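Local coordinates for putative O-GlcNAcase nagJ (Clostridium perfringens, PDB 6PV5), which probably acts as a hexosaminidase of glycoside hydrolase family 84, hydrolysing glycosidic bonds of N-acetylhexosamines, here represented by the portion containing the catalytic barrel, at residues K233-Y238 and G267-F272; S445-L450 and K470-I475. One frame throughout, in Å; residues are numbered along the deposited sequence.

This chain is the N-terminal piece of a longer enzyme: a mixed-sheet domain, a (beta/alpha)8 barrel and a bundle of C-terminal helices. Contact 1 comes first, inside the barrel, where the loops following strands 219-222 and 259-264 meet; the chain it closes off includes helix 243-255 and strand 259-264. Only after five further barrel strands does contact 2 begin, joining helix 446-457, which follows the last strand, 431-436, to helix 464-476. The two contacts are in series, neither nested nor crossing, and their centres lie about 37 Å apart. One links neighbouring loops at the barrel mouth; the other packs two successive helices outside the barrel wall.

Contact 1: residues K233-Y238 and G267-F272; sequences KWREPY and GLDIKF
The indole of Trp234 meets Asp269 at its edge, where NE1 points at OD1 from within the ring plane, while one face is overlain by Arg235, whose CG lies 3.5 Å above that plane toward the rim. Further along, the guanidinium of Arg235 turns one of its own faces to Trp234 CZ2 and presents an edge to Asp269 OD2. Carboxylate and ring planes stand 70° apart. The indole N-H reaches the syn lone pair of OD1, a nearly straight bond of 174° with Trp234 NE1 and Asp269 OD1 3.1 Å apart. Arg235 adds a salt bridge, NH1 lying 2.9 Å from Asp269 OD2; its bonds to the carboxylate are bent and weak, and two of them fall on OD1, so OD1 takes one straight bond from Trp234 and two weak ones from Arg235. Asp280 of helix 274-294 makes a salt bridge with Arg235 NE, a second carboxylate that helps fix the group's position.

These loops follow the second and third strands of the (beta/alpha)8 barrel, at the strand ends where such enzymes carry their active site; the side chain of Leu268 is about 9 Å from that of Asp305, the predicted proton donor. Trp234 and Arg235 occupy the two central positions of a type I turn closed by Glu236 N to Lys233 O. With Trp234 CG between its backbone N and carbonyl carbon (chi1 62°), the indole extends toward 267-272. Its apolar benzene part suits Ile270, whose CD1 comes within 4.0 Å of Trp234 CH2, and Leu268 CD1 lies 4.3 Å from Trp234 CD1.

Contact 2: residues S445-L450 and K470-I475; sequences SKISTL and KAIEII
Ile475 lies across Ile447 and Leu450, its CB 3.8 Å from Ile447 CG1 and its CG1 3.7 Å from Leu450 CD1. Both of its chi angles are near -60° (chi2 -61°), a bend that brings CD1 to within 3.6 Å of Lys446 CB. Lys446 gives only its hydrocarbon part here; the chain runs on extended, and NZ makes salt bridges with Asp207 and Asp443. The methyl of Ala471 faces the other helix, 3.6 Å from Ile447 O and 3.9 Å from Leu450 CB, and its small size lets the backbones draw close, with the CA atoms of Ile447 and Ala471 5.3 Å apart. Around this point the branched chains fill in: Ile447 CG2 meets Ile472 CG1, and Leu450 CD1 touches Ile474 CG2 at 3.7 Å. The side-chain contacts are all between carbon atoms, as suits a buried seam. Phe483 of helix 480-487 covers Ile447 and Ile472, while Met211 of helix 202-214 backs Leu450. The axes of the short segments 446-450 and 470-475 approach to 8.7 Å, with 134° between their N-to-C directions, closer to antiparallel than parallel; here helix 464-476 packs against helix 446-457, which follows the eighth strand of a (beta/alpha)8 barrel.

Contact 1: residues K233-Y238 and G267-F272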
ATOM      1  N   LYS A 233       8.613  15.396  22.260  1.00 48.33           N
ATOM      2  CA  LYS A 233       9.868  15.142  22.944  1.00 50.42           C
ATOM      3  C   LYS A 233      10.932  14.684  21.949  1.00 44.24           C
ATOM      4  O   LYS A 233      11.635  13.714  22.217  1.00 38.92           O
ATOM      5  CB  LYS A 233       9.666  13.988  23.930  1.00 53.37           C
ATOM      6  CG  LYS A 233       8.649  14.214  25.040  1.00 60.65           C
ATOM      7  CD  LYS A 233       8.652  13.074  26.047  1.00 61.43           C
ATOM      8  CE  LYS A 233       7.444  13.075  26.959  1.00 63.44           C
ATOM      9  NZ  LYS A 233       7.482  14.182  27.945  1.00 57.55           N
ATOM     10  N   TRP A 234      11.047  15.355  20.792  1.00 44.84           N
ATOM     11  CA  TRP A 234      11.990  14.909  19.767  1.00 42.71           C
ATOM     12  C   TRP A 234      13.437  14.957  20.256  1.00 40.67           C
ATOM     13  O   TRP A 234      14.266  14.195  19.773  1.00 43.18           O
ATOM     14  CB  TRP A 234      11.854  15.699  18.464  1.00 36.02           C
ATOM     15  CG  TRP A 234      12.135  17.158  18.610  1.00 36.11           C
ATOM     16  CD1 TRP A 234      11.243  18.123  18.968  1.00 36.47           C
ATOM     17  CD2 TRP A 234      13.392  17.832  18.397  1.00 36.32           C
ATOM     18  NE1 TRP A 234      11.847  19.352  18.971  1.00 39.67           N
ATOM     19  CE2 TRP A 234      13.167  19.205  18.621  1.00 36.12           C
ATOM     20  CE3 TRP A 234      14.680  17.412  18.041  1.00 41.15           C
ATOM     21  CZ2 TRP A 234      14.178  20.160  18.511  1.00 38.93           C
ATOM     22  CZ3 TRP A 234      15.676  18.360  17.909  1.00 43.22           C
ATOM     23  CH2 TRP A 234      15.428  19.714  18.151  1.00 39.00           C
ATOM     24  N   ARG A 235      13.736  15.870  21.182  1.00 43.46           N
ATOM     25  CA  ARG A 235      15.093  15.993  21.699  1.00 48.06           C
ATOM     26  C   ARG A 235      15.474  14.780  22.550  1.00 50.95           C
ATOM     27  O   ARG A 235      16.647  14.419  22.604  1.00 50.89           O
ATOM     28  CB  ARG A 235      15.235  17.279  22.513  1.00 43.01           C
ATOM     29  CG  ARG A 235      15.146  18.542  21.675  1.00 41.95           C
ATOM     30  CD  ARG A 235      14.830  19.661  22.638  1.00 42.35           C
ATOM     31  NE  ARG A 235      14.649  20.955  21.992  1.00 46.46           N
ATOM     32  CZ  ARG A 235      13.479  21.449  21.600  1.00 49.83           C
ATOM     33  NH1 ARG A 235      12.366  20.754  21.779  1.00 50.24           N
ATOM     34  NH2 ARG A 235      13.424  22.642  21.035  1.00 47.70           N
ATOM     35  N   GLU A 236      14.478  14.139  23.181  1.00 51.42           N
ATOM     36  CA  GLU A 236      14.730  13.145  24.214  1.00 50.28           C
ATOM     37  C   GLU A 236      14.933  11.764  23.597  1.00 53.35           C
ATOM     38  O   GLU A 236      14.183  11.342  22.721  1.00 56.43           O
ATOM     39  CB  GLU A 236      13.615  13.142  25.260  1.00 51.87           C
ATOM     40  CG  GLU A 236      13.295  14.519  25.818  1.00 53.68           C
ATOM     41  CD  GLU A 236      12.242  14.548  26.922  1.00 62.57           C
ATOM     42  OE1 GLU A 236      11.982  13.472  27.540  1.00 66.42           O
ATOM     43  OE2 GLU A 236      11.668  15.641  27.162  1.00 56.08           O
ATOM     44  N   PRO A 237      15.965  11.009  24.033  1.00 56.14           N
ATOM     45  CA  PRO A 237      16.162   9.637  23.560  1.00 60.39           C
ATOM     46  C   PRO A 237      15.031   8.729  24.043  1.00 58.44           C
ATOM     47  O   PRO A 237      14.277   9.111  24.938  1.00 56.25           O
ATOM     48  CB  PRO A 237      17.505   9.243  24.199  1.00 63.45           C
ATOM     49  CG  PRO A 237      17.625  10.139  25.414  1.00 59.31           C
ATOM     50  CD  PRO A 237      17.003  11.447  24.977  1.00 59.96           C
ATOM     51  N   TYR A 238      14.908   7.535  23.444  1.00 54.22           N
ATOM     52  CA  TYR A 238      13.889   6.602  23.903  1.00 59.76           C
ATOM     53  C   TYR A 238      14.241   6.067  25.290  1.00 62.64           C
ATOM     54  O   TYR A 238      15.339   5.544  25.492  1.00 59.45           O
ATOM     55  CB  TYR A 238      13.633   5.468  22.906  1.00 59.04           C
ATOM     56  CG  TYR A 238      12.602   5.807  21.857  1.00 63.39           C
ATOM     57  CD1 TYR A 238      11.249   5.897  22.165  1.00 56.02           C
ATOM     58  CD2 TYR A 238      12.990   6.074  20.552  1.00 62.42           C
ATOM     59  CE1 TYR A 238      10.310   6.226  21.198  1.00 56.84           C
ATOM     60  CE2 TYR A 238      12.064   6.396  19.575  1.00 58.56           C
ATOM     61  CZ  TYR A 238      10.721   6.479  19.899  1.00 55.62           C
ATOM     62  OH  TYR A 238       9.840   6.813  18.917  1.00 50.77           O
ATOM     63  N   GLY A 267       9.358  20.631  14.304  1.00 45.09           N
ATOM     64  CA  GLY A 267       8.888  21.923  13.828  1.00 43.40           C
ATOM     65  C   GLY A 267       8.099  22.735  14.855  1.00 41.52           C
ATOM     66  O   GLY A 267       8.071  23.954  14.758  1.00 47.72           O
ATOM     67  N   LEU A 268       7.454  22.073  15.821  1.00 40.76           N
ATOM     68  CA  LEU A 268       6.604  22.788  16.766  1.00 47.74           C
ATOM     69  C   LEU A 268       7.385  23.765  17.653  1.00 49.36           C
ATOM     70  O   LEU A 268       6.824  24.782  18.052  1.00 47.31           O
ATOM     71  CB  LEU A 268       5.683  21.832  17.547  1.00 49.48           C
ATOM     72  CG  LEU A 268       6.184  21.044  18.769  1.00 54.57           C
ATOM     73  CD1 LEU A 268       7.576  20.437  18.633  1.00 53.89           C
ATOM     74  CD2 LEU A 268       5.985  21.780  20.086  1.00 55.24           C
ATOM     75  N   ASP A 269       8.669  23.491  17.948  1.00 50.09           N
ATOM     76  CA  ASP A 269       9.372  24.379  18.870  1.00 55.02           C
ATOM     77  C   ASP A 269      10.847  24.598  18.518  1.00 58.83           C
ATOM     78  O   ASP A 269      11.506  25.399  19.181  1.00 63.14           O
ATOM     79  CB  ASP A 269       9.188  23.936  20.325  1.00 53.44           C
ATOM     80  CG  ASP A 269       9.939  22.667  20.693  1.00 53.44           C
ATOM     81  OD1 ASP A 269      10.606  22.073  19.808  1.00 51.42           O
ATOM     82  OD2 ASP A 269       9.877  22.297  21.874  1.00 58.23           O
ATOM     83  N   ILE A 270      11.363  23.902  17.493  1.00 55.27           N
ATOM     84  CA  ILE A 270      12.769  24.004  17.133  1.00 54.44           C
ATOM     85  C   ILE A 270      13.156  25.475  16.963  1.00 59.26           C
ATOM     86  O   ILE A 270      12.356  26.305  16.527  1.00 58.59           O
ATOM     87  CB  ILE A 270      13.126  23.136  15.908  1.00 57.22           C
ATOM     88  CG1 ILE A 270      14.641  23.006  15.723  1.00 54.47           C
ATOM     89  CG2 ILE A 270      12.437  23.643  14.646  1.00 58.65           C
ATOM     90  CD1 ILE A 270      15.076  21.868  14.827  1.00 54.78           C
ATOM     91  N   LYS A 271      14.390  25.791  17.370  1.00 58.64           N
ATOM     92  CA  LYS A 271      14.958  27.116  17.196  1.00 57.12           C
ATOM     93  C   LYS A 271      16.025  27.062  16.100  1.00 53.10           C
ATOM     94  O   LYS A 271      16.699  26.049  15.906  1.00 53.49           O
ATOM     95  CB  LYS A 271      15.427  27.676  18.545  1.00 62.00           C
ATOM     96  CG  LYS A 271      14.365  28.385  19.384  1.00 62.42           C
ATOM     97  CD  LYS A 271      13.847  29.654  18.721  1.00 68.69           C
ATOM     98  CE  LYS A 271      13.229  30.651  19.680  1.00 74.21           C
ATOM     99  NZ  LYS A 271      12.043  30.095  20.374  1.00 79.87           N
ATOM    100  N   PHE A 272      16.133  28.155  15.348  1.00 53.54           N
ATOM    101  CA  PHE A 272      17.057  28.231  14.231  1.00 55.50           C
ATOM    102  C   PHE A 272      18.131  29.268  14.553  1.00 63.43           C
ATOM    103  O   PHE A 272      19.277  29.134  14.134  1.00 57.54           O
ATOM    104  CB  PHE A 272      16.307  28.616  12.953  1.00 49.96           C
ATOM    105  CG  PHE A 272      15.188  27.693  12.534  1.00 50.12           C
ATOM    106  CD1 PHE A 272      15.449  26.490  11.891  1.00 50.48           C
ATOM    107  CD2 PHE A 272      13.860  28.045  12.744  1.00 55.24           C
ATOM    108  CE1 PHE A 272      14.411  25.657  11.487  1.00 51.45           C
ATOM    109  CE2 PHE A 272      12.822  27.219  12.330  1.00 47.09           C
ATOM    110  CZ  PHE A 272      13.100  26.022  11.715  1.00 43.20           C
TER

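Contact 2: residues S445-L450 and K470-I475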
ATOM      1  N   SER A 445      -6.610  -2.286   6.091  1.00 28.48           N
ATOM      2  CA  SER A 445      -5.758  -1.512   5.191  1.00 28.58           C
ATOM      3  C   SER A 445      -5.045  -2.427   4.192  1.00 29.25           C
ATOM      4  O   SER A 445      -4.460  -1.963   3.229  1.00 30.01           O
ATOM      5  CB  SER A 445      -4.723  -0.741   5.967  1.00 23.75           C
ATOM      6  OG  SER A 445      -5.283   0.437   6.498  1.00 26.98           O
ATOM      7  N   LYS A 446      -5.046  -3.732   4.433  1.00 27.30           N
ATOM      8  CA  LYS A 446      -4.144  -4.563   3.652  1.00 28.58           C
ATOM      9  C   LYS A 446      -4.480  -4.613   2.158  1.00 27.07           C
ATOM     10  O   LYS A 446      -3.569  -4.603   1.354  1.00 26.27           O
ATOM     11  CB  LYS A 446      -3.962  -5.942   4.282  1.00 25.33           C
ATOM     12  CG  LYS A 446      -3.203  -5.887   5.593  1.00 27.33           C
ATOM     13  CD  LYS A 446      -2.969  -7.257   6.197  1.00 31.38           C
ATOM     14  CE  LYS A 446      -2.318  -7.185   7.568  1.00 30.54           C
ATOM     15  NZ  LYS A 446      -2.211  -8.549   8.148  1.00 33.68           N
ATOM     16  N   ILE A 447      -5.759  -4.755   1.788  1.00 27.01           N
ATOM     17  CA  ILE A 447      -6.121  -4.869   0.386  1.00 26.51           C
ATOM     18  C   ILE A 447      -5.567  -3.694  -0.418  1.00 24.80           C
ATOM     19  O   ILE A 447      -4.861  -3.922  -1.407  1.00 26.75           O
ATOM     20  CB  ILE A 447      -7.628  -5.142   0.161  1.00 32.96           C
ATOM     21  CG1 ILE A 447      -8.013  -6.538   0.667  1.00 31.37           C
ATOM     22  CG2 ILE A 447      -7.998  -4.993  -1.309  1.00 30.52           C
ATOM     23  CD1 ILE A 447      -9.447  -6.630   1.135  1.00 30.60           C
ATOM     24  N   SER A 448      -5.837  -2.460   0.020  1.00 22.64           N
ATOM     25  CA  SER A 448      -5.378  -1.295  -0.712  1.00 22.48           C
ATOM     26  C   SER A 448      -3.852  -1.256  -0.739  1.00 25.64           C
ATOM     27  O   SER A 448      -3.268  -1.051  -1.794  1.00 26.66           O
ATOM     28  CB  SER A 448      -5.970  -0.019  -0.154  1.00 22.59           C
ATOM     29  OG  SER A 448      -7.391  -0.125  -0.094  1.00 24.50           O
ATOM     30  N   THR A 449      -3.219  -1.464   0.430  1.00 25.96           N
ATOM     31  CA  THR A 449      -1.771  -1.451   0.563  1.00 26.66           C
ATOM     32  C   THR A 449      -1.099  -2.424  -0.416  1.00 30.25           C
ATOM     33  O   THR A 449      -0.050  -2.105  -0.980  1.00 33.50           O
ATOM     34  CB  THR A 449      -1.320  -1.682   2.006  1.00 24.41           C
ATOM     35  OG1 THR A 449      -1.990  -0.728   2.826  1.00 25.89           O
ATOM     36  CG2 THR A 449       0.163  -1.450   2.180  1.00 26.60           C
ATOM     37  N   LEU A 450      -1.683  -3.607  -0.609  1.00 27.39           N
ATOM     38  CA  LEU A 450      -1.080  -4.585  -1.497  1.00 29.30           C
ATOM     39  C   LEU A 450      -1.181  -4.124  -2.951  1.00 29.70           C
ATOM     40  O   LEU A 450      -0.282  -4.421  -3.739  1.00 30.64           O
ATOM     41  CB  LEU A 450      -1.762  -5.946  -1.334  1.00 27.09           C
ATOM     42  CG  LEU A 450      -1.424  -6.707  -0.055  1.00 33.11           C
ATOM     43  CD1 LEU A 450      -2.371  -7.884   0.110  1.00 26.73           C
ATOM     44  CD2 LEU A 450       0.025  -7.189  -0.085  1.00 29.80           C
ATOM     45  N   LYS A 470      -6.428  -9.667  -7.120  1.00 31.55           N
ATOM     46  CA  LYS A 470      -5.373 -10.489  -6.541  1.00 31.76           C
ATOM     47  C   LYS A 470      -5.184 -10.152  -5.068  1.00 28.38           C
ATOM     48  O   LYS A 470      -4.908 -11.041  -4.268  1.00 32.09           O
ATOM     49  CB  LYS A 470      -4.008 -10.282  -7.210  1.00 36.32           C
ATOM     50  CG  LYS A 470      -3.906 -10.798  -8.640  1.00 49.51           C
ATOM     51  CD  LYS A 470      -3.772 -12.309  -8.736  1.00 58.97           C
ATOM     52  CE  LYS A 470      -3.717 -12.801 -10.169  1.00 63.11           C
ATOM     53  NZ  LYS A 470      -3.003 -11.834 -11.039  1.00 66.75           N
ATOM     54  N   ALA A 471      -5.270  -8.870  -4.721  1.00 25.46           N
ATOM     55  CA  ALA A 471      -5.082  -8.498  -3.324  1.00 28.42           C
ATOM     56  C   ALA A 471      -6.212  -9.062  -2.458  1.00 26.42           C
ATOM     57  O   ALA A 471      -5.979  -9.488  -1.328  1.00 28.16           O
ATOM     58  CB  ALA A 471      -4.981  -6.998  -3.184  1.00 24.78           C
ATOM     59  N   ILE A 472      -7.444  -9.016  -2.971  1.00 27.51           N
ATOM     60  CA  ILE A 472      -8.593  -9.561  -2.251  1.00 28.73           C
ATOM     61  C   ILE A 472      -8.404 -11.063  -2.063  1.00 29.89           C
ATOM     62  O   ILE A 472      -8.678 -11.591  -0.993  1.00 31.52           O
ATOM     63  CB  ILE A 472      -9.906  -9.240  -2.987  1.00 26.16           C
ATOM     64  CG1 ILE A 472     -10.261  -7.761  -2.837  1.00 27.74           C
ATOM     65  CG2 ILE A 472     -11.033 -10.147  -2.495  1.00 26.97           C
ATOM     66  CD1 ILE A 472     -11.394  -7.305  -3.733  1.00 31.36           C
ATOM     67  N   GLU A 473      -7.889 -11.746  -3.090  1.00 32.77           N
ATOM     68  CA  GLU A 473      -7.652 -13.181  -2.979  1.00 33.06           C
ATOM     69  C   GLU A 473      -6.618 -13.456  -1.892  1.00 33.71           C
ATOM     70  O   GLU A 473      -6.762 -14.399  -1.114  1.00 33.16           O
ATOM     71  CB  GLU A 473      -7.167 -13.738  -4.315  1.00 34.86           C
ATOM     72  CG  GLU A 473      -6.866 -15.223  -4.285  1.00 42.06           C
ATOM     73  CD  GLU A 473      -6.653 -15.843  -5.661  1.00 53.88           C
ATOM     74  OE1 GLU A 473      -5.773 -15.357  -6.425  1.00 54.51           O
ATOM     75  OE2 GLU A 473      -7.374 -16.811  -5.980  1.00 61.68           O
ATOM     76  N   ILE A 474      -5.563 -12.633  -1.846  1.00 33.11           N
ATOM     77  CA  ILE A 474      -4.513 -12.818  -0.857  1.00 31.79           C
ATOM     78  C   ILE A 474      -5.110 -12.657   0.544  1.00 31.53           C
ATOM     79  O   ILE A 474      -4.729 -13.366   1.456  1.00 32.56           O
ATOM     80  CB  ILE A 474      -3.361 -11.822  -1.111  1.00 32.69           C
ATOM     81  CG1 ILE A 474      -2.539 -12.226  -2.342  1.00 33.93           C
ATOM     82  CG2 ILE A 474      -2.490 -11.618   0.140  1.00 28.19           C
ATOM     83  CD1 ILE A 474      -1.643 -11.119  -2.881  1.00 34.99           C
ATOM     84  N   ILE A 475      -6.025 -11.697   0.725  1.00 31.91           N
ATOM     85  CA  ILE A 475      -6.468 -11.294   2.051  1.00 30.76           C
ATOM     86  C   ILE A 475      -7.686 -12.119   2.491  1.00 31.39           C
ATOM     87  O   ILE A 475      -7.780 -12.477   3.676  1.00 30.08           O
ATOM     88  CB  ILE A 475      -6.677  -9.763   2.115  1.00 33.02           C
ATOM     89  CG1 ILE A 475      -5.356  -9.012   1.927  1.00 32.15           C
ATOM     90  CG2 ILE A 475      -7.378  -9.313   3.393  1.00 32.83           C
ATOM     91  CD1 ILE A 475      -4.320  -9.323   2.990  1.00 39.51           C
TER